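Local coordinates for major capsid protein (PDB 5J7O) that forms the double jelly-roll building block of the Faustovirus capsid, three copies of which associate into a trimeric capsomer, at the interface of chains A and B. Numbering follows the deposited sequence. Chains: chain A/B, major capsid protein.

The interface of chains A and B. Residues chain A 219-221, 224, 230-231; chain B 560-562.
A:Thr220 and A:Arg224, one helical turn apart, reach from chain A onto a short loop of chain B, where A:Thr220 meets the side chain of B:Gln562 and A:Arg224 reads the backbone. The threonine and glutamine side chains cross at about a right angle. The hydroxyl OG1 of A:Thr220 donates to the amide oxygen OE1 of B:Gln562 at 2.8 Å, arriving at 127° to the C=O and tilted somewhat from the amide plane. With chi1 at -66°, that hydroxyl sits beside its own backbone N and the methyl CG2 lies anti to the backbone N; CG2 packs against the amide carbon CD of B:Gln562 at 3.9 Å. The glutamine gets there by leaving its backbone with CG anti to N and then bending at chi2. Its amide nitrogen NE2 is turned the other way, towards the methyl CG1 of A:Val230 at 3.3 Å, a van der Waals contact.

The guanidinium of A:Arg224 comes in edge-on, on a chain extended from CG to NE. NH1 donates to the carbonyl O of B:Pro561 at 3.0 Å, with that oxygen practically in the guanidinium plane. NH2 takes the next carbonyl, O of B:Gln562, at 2.9 Å, this time 19° out of plane. Two successive carbonyls thus hold the flat group against rotation, while CG2 of A:Thr220 rests over the rim of one face, 3.3 Å above it. Two residues before B:Gln562, B:Thr560 merely packs by its OG1, 3.7 Å from the backbone N of A:Gly221.

On chain A the patch combines helix 216-225 with the loop just ahead of strand 232-238; on chain B it is the loop between the 3-10 helix 555-557 and strand 567-570. It forms part of a subunit interface within the capsid protein trimer.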
loop_
_atom_site.group_PDB
_atom_site.type_symbol
_atom_site.label_atom_id
_atom_site.label_comp_id
_atom_site.label_asym_id
_atom_site.label_seq_id
_atom_site.Cartn_x
_atom_site.Cartn_y
_atom_site.Cartn_z
ATOM N N LEU A 219 -7.045 -6.327 4.332
ATOM C CA LEU A 219 -5.844 -7.145 4.191
ATOM C C LEU A 219 -5.121 -7.342 5.519
ATOM O O LEU A 219 -4.688 -8.457 5.832
ATOM C CB LEU A 219 -4.905 -6.524 3.158
ATOM C CG LEU A 219 -3.671 -7.367 2.832
ATOM C CD1 LEU A 219 -4.081 -8.794 2.503
ATOM C CD2 LEU A 219 -2.885 -6.756 1.682
ATOM N N THR A 220 -4.968 -6.274 6.305
ATOM C CA THR A 220 -4.186 -6.371 7.536
ATOM C C THR A 220 -4.801 -7.369 8.510
ATOM O O THR A 220 -4.085 -8.158 9.140
ATOM C CB THR A 220 -4.057 -4.992 8.184
ATOM O OG1 THR A 220 -3.272 -4.139 7.340
ATOM C CG2 THR A 220 -3.390 -5.096 9.550
ATOM N N GLY A 221 -6.127 -7.364 8.634
ATOM C CA GLY A 221 -6.776 -8.273 9.563
ATOM C C GLY A 221 -6.770 -9.695 9.052
ATOM O O GLY A 221 -6.531 -10.636 9.814
ATOM N N ARG A 224 -3.489 -10.928 9.918
ATOM C CA ARG A 224 -3.472 -11.243 11.344
ATOM C C ARG A 224 -4.336 -12.455 11.663
ATOM O O ARG A 224 -4.031 -13.201 12.602
ATOM C CB ARG A 224 -3.932 -10.036 12.162
ATOM C CG ARG A 224 -3.009 -8.827 12.078
ATOM C CD ARG A 224 -3.263 -7.855 13.219
ATOM N NE ARG A 224 -2.307 -6.750 13.226
ATOM C CZ ARG A 224 -2.635 -5.473 13.057
ATOM N NH1 ARG A 224 -3.903 -5.129 12.879
ATOM N NH2 ARG A 224 -1.695 -4.537 13.078
ATOM N N VAL A 230 2.655 -8.649 9.707
ATOM C CA VAL A 230 2.251 -7.382 9.101
ATOM C C VAL A 230 3.442 -6.434 9.136
ATOM O O VAL A 230 4.058 -6.274 10.196
ATOM C CB VAL A 230 1.041 -6.762 9.826
ATOM C CG1 VAL A 230 0.700 -5.408 9.229
ATOM C CG2 VAL A 230 -0.155 -7.698 9.753
ATOM N N PRO A 231 3.799 -5.800 8.019
ATOM C CA PRO A 231 4.933 -4.869 8.030
ATOM C C PRO A 231 4.665 -3.666 8.923
ATOM O O PRO A 231 3.526 -3.219 9.080
ATOM C CB PRO A 231 5.065 -4.452 6.560
ATOM C CG PRO A 231 4.401 -5.548 5.793
ATOM C CD PRO A 231 3.276 -6.019 6.661
ATOM N N THR B 560 -10.261 -2.755 8.213
ATOM C CA THR B 560 -9.495 -3.435 9.239
ATOM C C THR B 560 -8.489 -2.462 9.850
ATOM O O THR B 560 -7.731 -1.816 9.111
ATOM C CB THR B 560 -8.766 -4.640 8.660
ATOM O OG1 THR B 560 -7.885 -4.217 7.609
ATOM C CG2 THR B 560 -9.775 -5.606 8.120
ATOM N N PRO B 561 -8.447 -2.326 11.173
ATOM C CA PRO B 561 -7.578 -1.316 11.783
ATOM C C PRO B 561 -6.129 -1.769 11.864
ATOM O O PRO B 561 -5.826 -2.911 12.220
ATOM C CB PRO B 561 -8.179 -1.143 13.182
ATOM C CG PRO B 561 -8.758 -2.485 13.489
ATOM C CD PRO B 561 -9.247 -3.051 12.177
ATOM N N GLN B 562 -5.225 -0.846 11.527
ATOM C CA GLN B 562 -3.801 -1.108 11.703
ATOM C C GLN B 562 -3.416 -1.056 13.176
ATOM O O GLN B 562 -2.582 -1.848 13.635
ATOM C CB GLN B 562 -2.981 -0.099 10.897
ATOM C CG GLN B 562 -1.580 -0.568 10.546
ATOM C CD GLN B 562 -1.573 -1.591 9.428
ATOM O OE1 GLN B 562 -2.573 -1.774 8.731
ATOM N NE2 GLN B 562 -0.444 -2.266 9.250
#